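PDB 3H7A: short chain dehydrogenase from Rhodopseudomonas palustris, which probably binds NAD(P)(H) as a member of the short-chain dehydrogenase/reductase family of oxidoreductases, with a substrate that is not established. Local coordinates for residues E30-F35 against A222-Y227; E85-N90 against R127-H132; A144-G149 against T235-I240. One frame throughout, in Å; residues are numbered along the deposited sequence.

Contact 1 (E30-F35 against A222-Y227); sequences EGFTVF and AYWQLY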
# COMPACT_ATOMS: atom_id res chain seq x y z
N GLU B 30 27.99 -10.78 18.60
CA GLU B 30 28.14 -11.69 17.49
C GLU B 30 29.50 -11.55 16.81
O GLU B 30 29.72 -12.11 15.75
CB GLU B 30 27.03 -11.48 16.46
CG GLU B 30 25.61 -11.72 17.01
CD GLU B 30 25.34 -13.17 17.41
OE1 GLU B 30 26.03 -14.09 16.92
OE2 GLU B 30 24.40 -13.39 18.21
N GLY B 31 30.40 -10.79 17.43
CA GLY B 31 31.79 -10.78 16.99
C GLY B 31 32.23 -9.66 16.07
O GLY B 31 33.34 -9.69 15.56
N PHE B 32 31.38 -8.67 15.85
CA PHE B 32 31.78 -7.53 15.01
C PHE B 32 32.42 -6.45 15.88
O PHE B 32 32.12 -6.36 17.07
CB PHE B 32 30.58 -6.92 14.31
CG PHE B 32 30.00 -7.76 13.20
CD1 PHE B 32 30.51 -7.67 11.91
CD2 PHE B 32 28.91 -8.59 13.44
CE1 PHE B 32 29.96 -8.43 10.87
CE2 PHE B 32 28.35 -9.36 12.41
CZ PHE B 32 28.87 -9.27 11.12
N THR B 33 33.29 -5.62 15.30
CA THR B 33 33.66 -4.39 15.98
C THR B 33 32.59 -3.36 15.66
O THR B 33 32.34 -3.07 14.50
CB THR B 33 35.04 -3.85 15.58
OG1 THR B 33 36.05 -4.79 15.95
CG2 THR B 33 35.33 -2.52 16.28
N VAL B 34 31.97 -2.80 16.68
CA VAL B 34 30.94 -1.80 16.44
C VAL B 34 31.53 -0.41 16.51
O VAL B 34 32.24 -0.08 17.45
CB VAL B 34 29.74 -2.00 17.40
CG1 VAL B 34 28.72 -0.84 17.27
CG2 VAL B 34 29.06 -3.35 17.13
N PHE B 35 31.29 0.38 15.48
CA PHE B 35 31.50 1.81 15.50
C PHE B 35 30.18 2.44 15.87
O PHE B 35 29.21 2.37 15.12
CB PHE B 35 32.02 2.30 14.13
CG PHE B 35 33.52 2.25 14.03
CD1 PHE B 35 34.19 1.02 14.08
CD2 PHE B 35 34.28 3.42 13.94
CE1 PHE B 35 35.58 0.95 14.04
CE2 PHE B 35 35.67 3.37 13.89
CZ PHE B 35 36.32 2.13 13.93
N ALA B 222 15.49 -8.41 15.69
CA ALA B 222 14.95 -8.27 14.33
C ALA B 222 16.01 -7.86 13.30
O ALA B 222 16.05 -8.38 12.18
CB ALA B 222 13.77 -7.28 14.32
N TYR B 223 16.89 -6.93 13.68
CA TYR B 223 18.00 -6.57 12.81
C TYR B 223 18.95 -7.73 12.61
O TYR B 223 19.47 -7.94 11.50
CB TYR B 223 18.74 -5.36 13.36
CG TYR B 223 18.16 -4.06 12.90
CD1 TYR B 223 17.89 -3.86 11.55
CD2 TYR B 223 17.88 -3.03 13.80
CE1 TYR B 223 17.36 -2.67 11.10
CE2 TYR B 223 17.36 -1.82 13.35
CZ TYR B 223 17.11 -1.66 11.99
OH TYR B 223 16.59 -0.49 11.49
N TRP B 224 19.18 -8.51 13.68
CA TRP B 224 19.98 -9.73 13.57
C TRP B 224 19.32 -10.76 12.65
O TRP B 224 19.98 -11.38 11.82
CB TRP B 224 20.33 -10.34 14.94
CG TRP B 224 21.30 -11.52 14.79
CD1 TRP B 224 21.03 -12.83 15.02
CD2 TRP B 224 22.65 -11.46 14.31
NE1 TRP B 224 22.14 -13.61 14.73
CE2 TRP B 224 23.15 -12.79 14.30
CE3 TRP B 224 23.51 -10.42 13.91
CZ2 TRP B 224 24.45 -13.10 13.89
CZ3 TRP B 224 24.80 -10.73 13.52
CH2 TRP B 224 25.26 -12.06 13.50
N GLN B 225 18.00 -10.91 12.77
CA GLN B 225 17.23 -11.74 11.85
C GLN B 225 17.44 -11.31 10.38
O GLN B 225 17.70 -12.16 9.52
CB GLN B 225 15.75 -11.72 12.21
CG GLN B 225 14.93 -12.74 11.44
CD GLN B 225 13.48 -12.33 11.23
OE1 GLN B 225 12.89 -12.62 10.19
NE2 GLN B 225 12.91 -11.64 12.22
N LEU B 226 17.35 -10.01 10.10
CA LEU B 226 17.59 -9.51 8.75
C LEU B 226 19.02 -9.78 8.32
O LEU B 226 19.27 -10.18 7.16
CB LEU B 226 17.27 -8.02 8.64
CG LEU B 226 15.79 -7.61 8.56
CD1 LEU B 226 15.62 -6.12 8.75
CD2 LEU B 226 15.18 -8.07 7.23
N TYR B 227 19.97 -9.60 9.24
CA TYR B 227 21.37 -9.89 8.96
C TYR B 227 21.52 -11.34 8.51
O TYR B 227 22.21 -11.61 7.54
CB TYR B 227 22.30 -9.59 10.15
CG TYR B 227 23.73 -10.01 9.82
CD1 TYR B 227 24.54 -9.23 9.02
CD2 TYR B 227 24.23 -11.24 10.25
CE1 TYR B 227 25.81 -9.63 8.68
CE2 TYR B 227 25.51 -11.64 9.93
CZ TYR B 227 26.28 -10.83 9.14
OH TYR B 227 27.55 -11.23 8.80
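In the Rossmann fold of this short-chain dehydrogenase, E30 and F32 lie in the turn that carries helix 18-29 into strand 33-38, and there they meet W224 and Y227 of helix 216-228. The turn is a Schellman motif with G31, at positive phi, as its C-prime residue. E30 lies over one face of the indole: CG stands 3.5 Å from the centroid of the six-membered ring of W224, 11° off the ring normal, in a CH-pi contact. A bend at chi2 folds the chain back over the ring, and the carboxylate plane ends up tilted only 21° from the indole. OE1 of E30 comes within 3.6 Å of W224 CZ2, while OE2 forms a salt bridge with K26, which also makes a cation-pi contact with the tryptophan. Y227 CD2, one turn further along the same helix, lies over the opposite face of W224, displaced toward the rim of the indole. F32 reaches the indole at its edge, CE2 to W224 CZ3 at 4.0 Å. Its ring meets Y227 in an offset edge-to-face pair, F32 edge toward Y227 face, with centroids 5.5 Å apart and planes at 87°. The phenol oxygen lies in the plane of the F32 ring, with Y227 OH 3.3 Å from F32 CZ. With an alanine in place of W224, the aliphatic part of E30 would probably lose its flat partner, K26 its pi contact and the edge of F32 this neighbour. No hydrogen bond crosses between the segments. Aromatic and CH-pi contacts therefore join the helix to the turn, and the neighbouring lysine probably offsets the negative charge that E30 holds close to the indole.

Contact 2 (E85-N90 against R127-H132); sequences EVTIFN and RLMLAH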
# COMPACT_ATOMS: atom_id res chain seq x y z
N GLU B 85 30.85 -4.08 7.04
CA GLU B 85 29.90 -5.11 6.59
C GLU B 85 28.42 -4.83 6.82
O GLU B 85 27.57 -5.35 6.10
CB GLU B 85 30.25 -6.48 7.16
CG GLU B 85 31.11 -7.23 6.19
CD GLU B 85 31.74 -8.46 6.76
OE1 GLU B 85 31.11 -9.11 7.63
OE2 GLU B 85 32.87 -8.78 6.31
N VAL B 86 28.12 -4.04 7.84
CA VAL B 86 26.74 -3.68 8.17
C VAL B 86 26.70 -2.21 8.58
O VAL B 86 27.50 -1.80 9.41
CB VAL B 86 26.17 -4.56 9.31
CG1 VAL B 86 24.70 -4.23 9.61
CG2 VAL B 86 26.29 -6.03 8.98
N THR B 87 25.80 -1.42 7.99
CA THR B 87 25.48 -0.09 8.53
C THR B 87 24.03 -0.11 9.02
O THR B 87 23.15 -0.53 8.29
CB THR B 87 25.63 1.03 7.47
OG1 THR B 87 27.01 1.17 7.14
CG2 THR B 87 25.10 2.39 7.99
N ILE B 88 23.80 0.32 10.26
CA ILE B 88 22.44 0.45 10.75
C ILE B 88 22.20 1.92 11.05
O ILE B 88 22.86 2.51 11.92
CB ILE B 88 22.19 -0.44 11.96
CG1 ILE B 88 22.38 -1.89 11.55
CG2 ILE B 88 20.78 -0.26 12.49
CD1 ILE B 88 23.02 -2.72 12.57
N PHE B 89 21.29 2.52 10.29
CA PHE B 89 20.93 3.92 10.46
C PHE B 89 19.69 4.05 11.33
O PHE B 89 18.59 3.70 10.92
CB PHE B 89 20.70 4.60 9.11
CG PHE B 89 20.39 6.06 9.23
CD1 PHE B 89 21.42 6.99 9.42
CD2 PHE B 89 19.06 6.50 9.20
CE1 PHE B 89 21.14 8.35 9.55
CE2 PHE B 89 18.77 7.85 9.35
CZ PHE B 89 19.81 8.78 9.51
N ASN B 90 19.89 4.58 12.53
CA ASN B 90 18.85 4.60 13.55
C ASN B 90 18.73 5.99 14.15
O ASN B 90 19.04 6.22 15.31
CB ASN B 90 19.20 3.57 14.62
CG ASN B 90 18.14 3.47 15.70
OD1 ASN B 90 17.02 3.02 15.45
ND2 ASN B 90 18.49 3.89 16.92
N ARG B 127 29.34 2.86 -1.19
CA ARG B 127 30.65 3.08 -1.80
C ARG B 127 31.68 2.14 -1.18
O ARG B 127 32.37 1.42 -1.89
CB ARG B 127 31.09 4.53 -1.67
CG ARG B 127 32.41 4.84 -2.37
CD ARG B 127 32.91 6.27 -2.14
NE ARG B 127 32.75 6.72 -0.76
CZ ARG B 127 33.61 6.51 0.24
NH1 ARG B 127 34.75 5.86 0.05
NH2 ARG B 127 33.32 6.97 1.45
N LEU B 128 31.74 2.13 0.15
CA LEU B 128 32.70 1.28 0.86
C LEU B 128 32.44 -0.22 0.68
O LEU B 128 33.38 -0.98 0.42
CB LEU B 128 32.73 1.64 2.35
CG LEU B 128 33.14 3.07 2.65
CD1 LEU B 128 32.73 3.46 4.04
CD2 LEU B 128 34.63 3.29 2.46
N MET B 129 31.17 -0.63 0.79
CA MET B 129 30.80 -2.05 0.73
C MET B 129 30.97 -2.67 -0.66
O MET B 129 31.38 -3.83 -0.77
CB MET B 129 29.36 -2.25 1.21
CG MET B 129 29.14 -2.11 2.69
SD MET B 129 27.39 -1.87 3.08
CE MET B 129 27.50 -1.87 4.85
N LEU B 130 30.67 -1.91 -1.71
CA LEU B 130 30.80 -2.39 -3.09
C LEU B 130 32.24 -2.76 -3.46
O LEU B 130 32.47 -3.69 -4.24
CB LEU B 130 30.22 -1.38 -4.09
CG LEU B 130 28.68 -1.34 -4.20
CD1 LEU B 130 28.20 -0.07 -4.91
CD2 LEU B 130 28.13 -2.56 -4.90
N ALA B 131 33.21 -2.06 -2.86
CA ALA B 131 34.62 -2.40 -2.98
C ALA B 131 34.94 -3.78 -2.40
O ALA B 131 35.86 -4.46 -2.87
CB ALA B 131 35.48 -1.32 -2.33
N HIS B 132 34.19 -4.20 -1.37
CA HIS B 132 34.35 -5.53 -0.78
C HIS B 132 33.43 -6.55 -1.43
O HIS B 132 33.57 -7.76 -1.20
CB HIS B 132 34.11 -5.50 0.73
CG HIS B 132 34.98 -4.53 1.47
ND1 HIS B 132 36.34 -4.70 1.59
CD2 HIS B 132 34.68 -3.38 2.11
CE1 HIS B 132 36.85 -3.69 2.28
NE2 HIS B 132 35.86 -2.88 2.61
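Strand 85-89 and helix 127-132 run nearly antiparallel, at 162° between their N-to-C directions, with axes 9.5 Å apart at closest approach. The backbones come nearest at E85 and M129, whose CA atoms are 6.7 Å apart. M129 alone spans the gap from the helix side. Its CG is anti to the carbonyl carbon (chi1 -73°) and the chain is extended beyond it, which delivers the terminal methyl end-on to the strand. What this methyl touches is mostly peptide backbone: M129 CE lies 3.6 Å from T87 N and 3.7 Å from E85 C. V86 N is equally near, but the V86 side chain points away from the helix; Y227 of helix 216-228 packs against it. T87 does point toward the helix, and its OG1 passes 3.8 Å from M129 CE. That hydroxyl is not left to the methyl group, because it is hydrogen-bonded to S125 OG, one turn earlier in the helix. A polar bond and an apolar probe from neighbouring turns of the helix thus meet the strand at the same residue. The backbones of E85 and T87 are meanwhile hydrogen-bonded to strand 135-142, so the methionine packs on peptide groups already engaged within the sheet. Helix 68-81 flanks the contact, with L75 touching both T87 and L128. The whole is one arm of a beta-alpha-beta crossover: strand 84-89 leads through helix 104-132 into the adjacent parallel strand 135-142, the connection from which the Rossmann fold is built.

Contact 3 (A144-G149 against T235-I240); sequences ASLRGG and TFEMEI
L146 supplies the direct contacts, from the loop after strand 135-142, and they are apolar atoms set against carboxylate oxygens of strand 237-240. With chi1 at -57° CG sits beside the backbone N, and the two methyls fork toward different glutamates. L146 CD1 lies 3.9 Å from E239 OE1, and L146 CD2 lies 4.3 Å from E237 OE2. The first is a van der Waals contact, the second a looser one, and L146 also packs on I184 and R163. The polar link is indirect. One water accepts from R147 NH2 at 3.3 Å, in the guanidinium plane at its edge, and donates to E239 OE1 at 3.1 Å. The charged groups stay apart, R147 NH2 being 5.0 Å from E239 OE2. E237 finds its charge partner in R163, and its OE2 is also hydrogen-bonded with H182 ND1. E239 OE2 lies close to the like-charged D186 OD2, which would probably raise the proton affinity of one of the two. G148 N and G149 O bond Q167 and S168 of the third subunit. With water between its opposite charges, the R147-E239 attraction is probably weak, and the loop meets the last strand through a leucine and a solvent bridge.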
# COMPACT_ATOMS: atom_id res chain seq x y z
N ALA B 144 5.21 6.51 10.77
CA ALA B 144 5.25 7.76 10.02
C ALA B 144 6.02 7.58 8.70
O ALA B 144 5.95 8.45 7.85
CB ALA B 144 5.83 8.89 10.85
N SER B 145 6.72 6.45 8.52
CA SER B 145 7.26 6.08 7.20
C SER B 145 6.21 5.69 6.18
O SER B 145 6.48 5.72 4.97
CB SER B 145 8.27 4.93 7.31
OG SER B 145 9.25 5.25 8.26
N LEU B 146 5.03 5.31 6.67
CA LEU B 146 3.99 4.71 5.84
C LEU B 146 2.75 5.58 5.66
O LEU B 146 2.15 5.57 4.58
CB LEU B 146 3.58 3.34 6.40
CG LEU B 146 4.68 2.29 6.58
CD1 LEU B 146 4.12 1.09 7.30
CD2 LEU B 146 5.25 1.90 5.23
N ARG B 147 2.37 6.32 6.70
CA ARG B 147 1.23 7.25 6.63
C ARG B 147 1.49 8.51 7.45
O ARG B 147 2.11 8.47 8.50
CB ARG B 147 -0.07 6.57 7.05
CG ARG B 147 -0.06 5.95 8.41
CD ARG B 147 -1.16 4.91 8.54
NE ARG B 147 -0.77 3.87 9.48
CZ ARG B 147 -0.23 2.69 9.14
NH1 ARG B 147 -0.04 2.37 7.86
NH2 ARG B 147 0.10 1.83 10.08
N GLY B 148 1.00 9.65 6.95
CA GLY B 148 1.18 10.91 7.65
C GLY B 148 -0.08 11.36 8.38
O GLY B 148 -1.05 11.77 7.76
N GLY B 149 -0.06 11.28 9.70
CA GLY B 149 -1.20 11.72 10.50
C GLY B 149 -1.19 13.21 10.76
O GLY B 149 -0.27 13.92 10.37
N THR B 235 14.45 -10.07 2.69
CA THR B 235 13.30 -9.20 2.89
C THR B 235 13.78 -7.75 2.76
O THR B 235 14.81 -7.39 3.34
CB THR B 235 12.72 -9.42 4.31
OG1 THR B 235 12.35 -10.80 4.45
CG2 THR B 235 11.52 -8.57 4.57
N PHE B 236 13.07 -6.91 1.99
CA PHE B 236 13.39 -5.49 1.98
C PHE B 236 12.80 -4.78 3.19
O PHE B 236 13.52 -4.12 3.91
CB PHE B 236 12.97 -4.78 0.69
CG PHE B 236 12.95 -3.27 0.82
CD1 PHE B 236 14.13 -2.55 0.89
CD2 PHE B 236 11.73 -2.58 0.90
CE1 PHE B 236 14.13 -1.15 1.05
CE2 PHE B 236 11.71 -1.19 1.07
CZ PHE B 236 12.91 -0.47 1.14
N GLU B 237 11.50 -4.93 3.41
CA GLU B 237 10.82 -4.19 4.47
C GLU B 237 10.11 -5.13 5.41
O GLU B 237 9.49 -6.09 4.98
CB GLU B 237 9.80 -3.24 3.86
CG GLU B 237 9.37 -2.10 4.75
CD GLU B 237 8.66 -1.03 3.96
OE1 GLU B 237 7.73 -1.36 3.20
OE2 GLU B 237 9.04 0.15 4.08
N MET B 238 10.18 -4.82 6.70
CA MET B 238 9.60 -5.68 7.73
C MET B 238 9.08 -4.76 8.82
O MET B 238 9.73 -3.77 9.16
CB MET B 238 10.69 -6.59 8.28
CG MET B 238 10.17 -7.88 8.85
SD MET B 238 11.42 -9.07 9.29
CE MET B 238 12.14 -8.34 10.76
N GLU B 239 7.90 -5.06 9.35
CA GLU B 239 7.34 -4.26 10.45
C GLU B 239 7.17 -5.10 11.71
O GLU B 239 6.66 -6.21 11.64
CB GLU B 239 6.00 -3.61 10.06
CG GLU B 239 5.49 -2.65 11.13
CD GLU B 239 4.19 -1.92 10.77
OE1 GLU B 239 3.70 -2.04 9.62
OE2 GLU B 239 3.67 -1.22 11.67
N ILE B 240 7.61 -4.56 12.85
CA ILE B 240 7.47 -5.24 14.14
C ILE B 240 6.71 -4.37 15.12
O ILE B 240 6.74 -3.14 15.02
CB ILE B 240 8.86 -5.63 14.73
CG1 ILE B 240 9.81 -4.42 14.77
CG2 ILE B 240 9.46 -6.72 13.91
CD1 ILE B 240 11.18 -4.70 15.40
O HOH W 1 0.99 -0.94 8.53

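All three contacts reach the same seven-stranded parallel sheet. Contacts 1 and 2 have centres 12 Å apart and touch: Y227 CE1 lies 3.6 Å from V86 CG2, and F32 CE1 lies 3.5 Å from E85 OE1. Contact 1 also meets contact 3, where A222 CB is 3.8 Å from I240 CD1, since helix 216-228 is followed in the chain by strand 237-240. Contacts 2 and 3 are separate, their nearest atoms about 10 Å apart. The loop of contact 3 borders the region that holds the catalytic residues in the family: S145 packs on K159 and A144 on F155, which by sequence probably occupy the lysine and tyrosine positions of the YxxxK motif, with phenylalanine replacing the tyrosine.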